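Local coordinates for protein 4-hydroxy-3-methylbut-2-enyl diphosphate reductase (Aquifex aeolicus, PDB 3DNF) that reduces (E)-4-hydroxy-3-methylbut-2-enyl diphosphate to isopentenyl and dimethylallyl diphosphate at an iron-sulfur cluster, the last step of the non-mevalonate isoprenoid pathway, at residues Val210-Ile215 / Asn237-Glu242; Glu61-Gly66 / Glu82-Lys87; Phe115-Gly120 / Glu157-Val162. All coordinates share one frame; numbering follows the deposited sequence. Where two conformers were deposited one is given.

Contact 1: Val210-Ile215 / Asn237-Glu242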
# COMPACT_ATOMS: atom_id res chain seq x y z
N VAL B 210 -11.19 25.15 -26.29
CA VAL B 210 -11.70 26.54 -26.24
C VAL B 210 -10.56 27.54 -26.51
O VAL B 210 -9.39 27.19 -26.40
CB VAL B 210 -12.39 26.90 -24.87
CG1 VAL B 210 -13.62 26.03 -24.59
CG2 VAL B 210 -11.40 26.83 -23.70
N ASP B 211 -10.92 28.77 -26.84
CA ASP B 211 -9.93 29.82 -27.07
C ASP B 211 -9.34 30.40 -25.78
O ASP B 211 -8.12 30.54 -25.67
CB ASP B 211 -10.51 30.94 -27.94
CG ASP B 211 -10.68 30.47 -29.40
OD1 ASP B 211 -9.55 29.94 -29.97
OD2 ASP B 211 -11.96 30.62 -29.99
N VAL B 212 -10.20 30.71 -24.82
CA VAL B 212 -9.75 31.25 -23.54
C VAL B 212 -10.35 30.42 -22.42
O VAL B 212 -11.51 30.01 -22.50
CB VAL B 212 -10.13 32.75 -23.35
CG1 VAL B 212 -11.55 33.04 -23.86
CG2 VAL B 212 -10.01 33.19 -21.88
N MET B 213 -9.52 30.18 -21.40
CA MET B 213 -9.93 29.53 -20.17
C MET B 213 -9.96 30.54 -19.03
O MET B 213 -8.98 31.25 -18.80
CB MET B 213 -8.97 28.37 -19.85
CG MET B 213 -9.34 27.05 -20.50
SD MET B 213 -11.00 26.46 -20.02
CE MET B 213 -10.81 26.00 -18.30
N ILE B 214 -11.09 30.60 -18.33
CA ILE B 214 -11.24 31.38 -17.10
C ILE B 214 -11.35 30.46 -15.89
O ILE B 214 -12.23 29.60 -15.84
CB ILE B 214 -12.49 32.32 -17.14
CG1 ILE B 214 -12.49 33.22 -18.39
CG2 ILE B 214 -12.61 33.15 -15.84
CD1 ILE B 214 -11.24 34.12 -18.58
N ILE B 215 -10.46 30.65 -14.92
CA ILE B 215 -10.45 29.89 -13.67
C ILE B 215 -10.78 30.83 -12.52
O ILE B 215 -10.07 31.82 -12.28
CB ILE B 215 -9.08 29.16 -13.44
CG1 ILE B 215 -8.74 28.17 -14.58
CG2 ILE B 215 -9.01 28.52 -12.05
CD1 ILE B 215 -9.77 27.06 -14.84
N ASN B 237 -3.97 30.96 -22.82
CA ASN B 237 -4.98 31.97 -22.55
C ASN B 237 -5.86 31.61 -21.36
O ASN B 237 -7.08 31.80 -21.39
CB ASN B 237 -5.82 32.23 -23.80
CG ASN B 237 -4.97 32.64 -24.98
OD1 ASN B 237 -4.19 33.62 -24.86
ND2 ASN B 237 -5.08 31.99 -26.04
N THR B 238 -5.22 31.05 -20.32
CA THR B 238 -5.89 30.81 -19.06
C THR B 238 -5.62 32.03 -18.16
O THR B 238 -4.48 32.52 -18.05
CB THR B 238 -5.40 29.52 -18.37
OG1 THR B 238 -5.64 28.39 -19.22
CG2 THR B 238 -6.13 29.30 -17.01
N TYR B 239 -6.68 32.54 -17.52
CA TYR B 239 -6.56 33.66 -16.62
C TYR B 239 -7.25 33.25 -15.35
O TYR B 239 -8.36 32.73 -15.39
CB TYR B 239 -7.20 34.90 -17.22
CG TYR B 239 -6.59 35.30 -18.56
CD1 TYR B 239 -7.17 34.87 -19.75
CD2 TYR B 239 -5.43 36.07 -18.62
CE1 TYR B 239 -6.61 35.21 -20.98
CE2 TYR B 239 -4.86 36.42 -19.84
CZ TYR B 239 -5.45 35.99 -21.02
OH TYR B 239 -4.89 36.33 -22.24
N HIS B 240 -6.56 33.45 -14.23
CA HIS B 240 -7.19 33.22 -12.94
C HIS B 240 -7.79 34.53 -12.39
O HIS B 240 -7.14 35.57 -12.44
CB HIS B 240 -6.19 32.61 -11.95
CG HIS B 240 -6.67 32.64 -10.53
ND1 HIS B 240 -6.18 33.55 -9.61
CD2 HIS B 240 -7.62 31.93 -9.89
CE1 HIS B 240 -6.80 33.37 -8.46
NE2 HIS B 240 -7.68 32.40 -8.60
N ILE B 241 -9.03 34.48 -11.90
CA ILE B 241 -9.69 35.67 -11.36
C ILE B 241 -10.50 35.35 -10.09
O ILE B 241 -10.96 34.22 -9.92
CB ILE B 241 -10.62 36.38 -12.39
CG1 ILE B 241 -11.73 35.43 -12.88
CG2 ILE B 241 -9.82 36.91 -13.59
CD1 ILE B 241 -12.93 36.15 -13.45
N GLU B 242 -10.66 36.35 -9.22
CA GLU B 242 -11.47 36.22 -8.00
C GLU B 242 -12.87 36.82 -8.20
O GLU B 242 -13.84 36.39 -7.55
CB GLU B 242 -10.78 36.89 -6.82
CG GLU B 242 -9.64 36.09 -6.24
CD GLU B 242 -9.00 36.77 -5.04
OE1 GLU B 242 -8.95 38.02 -5.01
OE2 GLU B 242 -8.53 36.04 -4.13
O HOH W 1 -5.23 29.45 -26.76
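T238 lies beside M213 on the neighbouring parallel strand, the two side chains pointing the same way. Its CB lies 4.0 Å from M213 CB, and from CB outward the threonine's two branches part. With chi1 at -60°, OG1 stands beside the backbone N and comes 3.4 Å from M213 CB, while its polar needs are met by S231 of helix 222-234 and the carbonyl of N235. CG2, anti to the backbone N, reaches forward to I215 CG1 at 3.7 Å. An alanine here would probably leave the N235 carbonyl and S231 hydroxyl without this mate and open a gap against I215 CG1. On the face that carries I214, V212 CG2 meets the edge of the Y239 ring at CD1, 3.9 Å away and in the ring plane, and I214 CG2 packs on I241 CG1. Four backbone bonds join the strands: M213 N to N237 O, Y239 N to M213 O, I215 N to Y239 O, and I241 N to I215 O, the last 2.9 Å long. The contact joins the two parallel strands of the beta-alpha-beta unit strand 212-216, helix 222-234, strand 238-241: backbone bonds set the register, and one threonine hydroxyl links strand to helix.

Contact 2: Glu61-Gly66 / Glu82-Lys87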
# COMPACT_ATOMS: atom_id res chain seq x y z
N GLU B 61 -19.37 30.77 21.38
CA GLU B 61 -20.40 29.94 21.96
C GLU B 61 -21.62 30.87 22.21
O GLU B 61 -22.32 30.78 23.23
CB GLU B 61 -19.83 29.27 23.22
CG GLU B 61 -20.69 28.25 23.94
CD GLU B 61 -21.06 27.00 23.15
OE1 GLU B 61 -20.30 26.44 22.33
OE2 GLU B 61 -22.19 26.53 23.37
N GLU B 62 -21.89 31.76 21.25
CA GLU B 62 -22.92 32.77 21.46
C GLU B 62 -24.36 32.28 21.27
O GLU B 62 -25.28 32.95 21.73
CB GLU B 62 -22.69 34.00 20.57
CG GLU B 62 -22.87 33.74 19.07
CD GLU B 62 -21.59 33.33 18.35
OE1 GLU B 62 -20.79 32.51 18.88
OE2 GLU B 62 -21.39 33.83 17.23
N PHE B 63 -24.56 31.16 20.57
CA PHE B 63 -25.92 30.59 20.37
C PHE B 63 -26.53 30.14 21.69
O PHE B 63 -25.82 29.73 22.62
CB PHE B 63 -25.90 29.47 19.31
CG PHE B 63 -24.58 28.69 19.27
CD1 PHE B 63 -24.31 27.76 20.26
CD2 PHE B 63 -23.63 28.92 18.28
CE1 PHE B 63 -23.12 27.04 20.28
CE2 PHE B 63 -22.42 28.18 18.27
CZ PHE B 63 -22.18 27.25 19.29
N LYS B 64 -27.85 30.24 21.77
CA LYS B 64 -28.58 29.98 23.00
C LYS B 64 -29.66 28.93 22.80
O LYS B 64 -30.02 28.60 21.67
CB LYS B 64 -29.17 31.27 23.57
CG LYS B 64 -30.40 31.78 22.84
CD LYS B 64 -30.54 33.27 23.12
CE LYS B 64 -31.96 33.80 23.28
NZ LYS B 64 -33.07 33.36 22.41
N GLU B 65 -30.21 28.43 23.90
CA GLU B 65 -31.26 27.41 23.82
C GLU B 65 -32.28 27.84 22.76
O GLU B 65 -32.74 29.00 22.74
CB GLU B 65 -31.96 27.24 25.16
CG GLU B 65 -33.00 26.15 25.17
CD GLU B 65 -33.80 26.09 26.47
OE1 GLU B 65 -34.01 27.14 27.11
OE2 GLU B 65 -34.23 24.99 26.83
N GLY B 66 -32.63 26.90 21.91
CA GLY B 66 -33.66 27.17 20.89
C GLY B 66 -33.11 27.66 19.58
O GLY B 66 -33.85 27.68 18.58
N GLU B 82 -23.08 15.98 20.67
CA GLU B 82 -23.97 15.70 21.79
C GLU B 82 -24.03 16.89 22.77
O GLU B 82 -25.09 17.21 23.29
CB GLU B 82 -23.62 14.38 22.51
CG GLU B 82 -24.59 14.00 23.64
CD GLU B 82 -26.04 13.70 23.19
OE1 GLU B 82 -26.33 13.56 21.97
OE2 GLU B 82 -26.90 13.57 24.10
N ALA B 83 -22.89 17.53 23.02
CA ALA B 83 -22.81 18.74 23.86
C ALA B 83 -23.74 19.84 23.34
O ALA B 83 -24.40 20.53 24.14
CB ALA B 83 -21.33 19.27 23.93
N LEU B 84 -23.75 20.04 22.02
CA LEU B 84 -24.62 21.02 21.39
C LEU B 84 -26.11 20.69 21.61
O LEU B 84 -26.90 21.60 21.94
CB LEU B 84 -24.28 21.20 19.91
CG LEU B 84 -22.89 21.89 19.77
CD1 LEU B 84 -22.41 21.63 18.38
CD2 LEU B 84 -22.80 23.35 20.17
N ARG B 85 -26.46 19.42 21.40
CA ARG B 85 -27.84 18.93 21.67
C ARG B 85 -28.24 19.17 23.12
O ARG B 85 -29.36 19.62 23.40
CB ARG B 85 -27.96 17.43 21.32
CG ARG B 85 -27.84 17.16 19.82
CD ARG B 85 -28.10 15.66 19.47
NE ARG B 85 -27.66 15.36 18.10
CZ ARG B 85 -28.30 15.74 16.99
NH1 ARG B 85 -29.41 16.46 17.05
NH2 ARG B 85 -27.82 15.42 15.80
N LYS B 86 -27.34 18.88 24.05
CA LYS B 86 -27.65 19.04 25.48
C LYS B 86 -27.87 20.50 25.89
O LYS B 86 -28.53 20.77 26.87
CB LYS B 86 -26.54 18.41 26.33
CG LYS B 86 -26.59 16.91 26.34
CD LYS B 86 -25.87 16.39 27.58
CE LYS B 86 -24.39 16.28 27.33
NZ LYS B 86 -23.78 15.95 28.66
N LYS B 87 -27.36 21.44 25.09
CA LYS B 87 -27.52 22.87 25.33
C LYS B 87 -28.90 23.36 24.81
O LYS B 87 -29.26 24.54 24.93
CB LYS B 87 -26.37 23.66 24.69
CG LYS B 87 -26.31 25.11 25.12
CD LYS B 87 -25.30 25.89 24.33
CE LYS B 87 -25.26 27.33 24.82
NZ LYS B 87 -24.15 28.09 24.14
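The ammonium of K87 is gripped by two groups of segment 61-66, a carboxylate and a backbone carbonyl. Its shorter bond is the salt bridge to E61, with NZ 2.6 Å from OE2; the lysine comes to that oxygen on its anti side, 24° out of the carboxylate plane. The second bond goes to the backbone, NZ lying 2.8 Å from F63 O and nearly in line with that carbonyl. K87, which follows helix residues 82-85, reaches across to the loop fully extended, CG anti to the backbone N (chi1 -169°) and every later bond also trans. E61 meets it tip to tip with a bend at chi2, which turns its CD back toward the ammonium. The lysine crosses the F63 side chain at about a right angle, its NZ ending 3.9 Å from ring atom CD1. Deeper in, L84 CD2 touches the F63 ring at CE1, 3.7 Å away, these two side chains also crossing at about a right angle. E61 CA lies over a face of this same ring, offset toward its rim. F63 and L84 share L37 as a neighbour, and L84 also touches V91 of strand 90-93. The contact thus ties the loop between strands 55-57 and 68-71 to helix 78-86, which follows the second of them. A more exposed salt bridge lies beside a buried apolar pair; the carboxylate probably balances the lysine's charge, and the two acceptors together would restrict where the ammonium can sit.

Contact 3: Phe115-Gly120 / Glu157-Val162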
# COMPACT_ATOMS: atom_id res chain seq x y z
N PHE B 115 -5.52 -1.77 14.24
CA PHE B 115 -5.00 -0.48 14.71
C PHE B 115 -5.16 0.49 13.52
O PHE B 115 -4.75 0.16 12.43
CB PHE B 115 -3.52 -0.62 15.04
CG PHE B 115 -2.86 0.66 15.48
CD1 PHE B 115 -2.91 1.06 16.81
CD2 PHE B 115 -2.18 1.46 14.55
CE1 PHE B 115 -2.29 2.26 17.23
CE2 PHE B 115 -1.55 2.67 14.96
CZ PHE B 115 -1.59 3.05 16.30
N VAL B 116 -5.76 1.64 13.74
CA VAL B 116 -6.16 2.50 12.59
C VAL B 116 -5.09 3.56 12.30
O VAL B 116 -4.65 4.31 13.17
CB VAL B 116 -7.55 3.13 12.84
CG1 VAL B 116 -7.91 4.17 11.74
CG2 VAL B 116 -8.61 2.02 12.84
N VAL B 117 -4.75 3.68 11.02
CA VAL B 117 -4.00 4.80 10.52
C VAL B 117 -4.89 5.71 9.65
O VAL B 117 -5.53 5.24 8.72
CB VAL B 117 -2.81 4.28 9.72
CG1 VAL B 117 -2.24 5.39 8.82
CG2 VAL B 117 -1.73 3.70 10.67
N LEU B 118 -5.01 6.96 10.05
CA LEU B 118 -5.77 7.96 9.28
C LEU B 118 -4.73 8.80 8.55
O LEU B 118 -4.01 9.55 9.19
CB LEU B 118 -6.62 8.82 10.22
CG LEU B 118 -7.39 10.03 9.70
CD1 LEU B 118 -8.28 9.61 8.55
CD2 LEU B 118 -8.21 10.63 10.88
N VAL B 119 -4.68 8.70 7.21
CA VAL B 119 -3.74 9.51 6.43
C VAL B 119 -4.37 10.89 6.17
O VAL B 119 -5.43 11.02 5.54
CB VAL B 119 -3.30 8.81 5.08
CG1 VAL B 119 -2.24 9.68 4.36
CG2 VAL B 119 -2.77 7.37 5.33
N GLY B 120 -3.78 11.91 6.77
CA GLY B 120 -4.37 13.25 6.67
C GLY B 120 -3.61 14.29 7.47
O GLY B 120 -2.57 13.99 8.05
N GLU B 157 0.45 -5.76 14.35
CA GLU B 157 0.49 -6.79 13.32
C GLU B 157 -0.60 -6.57 12.28
O GLU B 157 -0.46 -7.02 11.16
CB GLU B 157 0.36 -8.16 13.92
CG GLU B 157 1.55 -8.48 14.81
CD GLU B 157 1.58 -9.91 15.29
OE1 GLU B 157 0.50 -10.54 15.35
OE2 GLU B 157 2.69 -10.41 15.62
N ARG B 158 -1.70 -5.94 12.71
CA ARG B 158 -2.83 -5.67 11.81
C ARG B 158 -3.18 -4.20 11.82
O ARG B 158 -3.58 -3.63 12.84
CB ARG B 158 -4.05 -6.51 12.17
CG ARG B 158 -3.69 -8.02 12.31
CD ARG B 158 -4.89 -8.81 12.81
NE ARG B 158 -5.93 -8.94 11.79
CZ ARG B 158 -7.18 -8.52 11.95
NH1 ARG B 158 -7.54 -7.94 13.08
NH2 ARG B 158 -8.08 -8.70 10.99
N VAL B 159 -2.98 -3.58 10.65
CA VAL B 159 -3.18 -2.14 10.52
C VAL B 159 -4.27 -1.86 9.49
O VAL B 159 -4.23 -2.41 8.39
CB VAL B 159 -1.88 -1.35 10.16
CG1 VAL B 159 -2.19 0.13 9.90
CG2 VAL B 159 -0.83 -1.51 11.26
N GLY B 160 -5.26 -1.06 9.89
CA GLY B 160 -6.29 -0.57 8.95
C GLY B 160 -6.05 0.88 8.57
O GLY B 160 -5.88 1.75 9.43
N ILE B 161 -6.15 1.16 7.26
CA ILE B 161 -5.78 2.45 6.76
C ILE B 161 -6.95 3.14 6.08
O ILE B 161 -7.57 2.53 5.19
CB ILE B 161 -4.55 2.37 5.82
CG1 ILE B 161 -3.42 1.66 6.55
CG2 ILE B 161 -4.08 3.76 5.31
CD1 ILE B 161 -2.22 1.32 5.68
N VAL B 162 -7.23 4.36 6.53
CA VAL B 162 -8.22 5.22 5.86
C VAL B 162 -7.59 6.58 5.51
O VAL B 162 -6.43 6.86 5.86
CB VAL B 162 -9.51 5.40 6.71
CG1 VAL B 162 -10.18 4.04 6.89
CG2 VAL B 162 -9.21 6.10 8.01
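V117 and V159 meet through branches set by their first torsions. In V117, chi1 of 162° sets CG1 anti to the backbone N, and CG2 is then the branch beside N; in V159, chi1 of 174° puts CG1 anti to its own N. V117 CG2 and V159 CG1 touch at 3.7 Å. Two residues further along each strand, V119 CG2 meets I161 CG2 at 3.8 Å, on the same face. F172 of helix 169-182 covers both V119 and I161 there. The other face carries V116 and V162, and both pack on V106 and L109 of helix 97-111. G160, opposite V116, adds no side chain to that face. V162 CG2 takes the crowded position between its N and carbonyl carbon, which brings it 3.8 Å from V117 O.

Five backbone bonds zip the strands together in parallel. The shortest runs from V117 N to G160 O at 2.7 Å, while V119 N to V162 O is essentially straight, with an N-H...O angle of 180°. F115 N takes the carbonyl of R158, whose guanidinium turns away to a salt bridge with E185.

These are the two middle strands of an open, four-stranded parallel sheet of order 2-1-3-4. Helix 125-136, after strand 115-119, packs on the V116 and L118 face; helix 169-182, after strand 158-163, packs on the opposite one. That divergence makes a topological switch point, the usual active-site position in such folds: E126, the predicted proton donor, lies in the first helix, and T165, which lines the cluster pocket and is predicted to bind substrate, just after strand 158-163.

Each contact lies in a different lobe of the trilobal enzyme: the first and third are strand pairs inside their parallel sheets, whereas contact 2 joins a loop to a helix beside its sheet. None touches another. About 45 Å separates the centres of contact 1 and contact 2, about 41 Å those of contact 1 and contact 3, and about 34 Å those of contact 2 and contact 3. The iron-sulfur cluster sits where the lobes converge. In contact 3 the L118 side chain is about 12 Å from the cluster and about 6 Å from that of E126. In contact 1 the H240 side chain comes about 7 Å from that of S221, predicted to bind substrate and products. Contact 2 lies on the outer part of its lobe, yet its L84 side chain is about 10 Å from that of H74, another predicted substrate-binding residue.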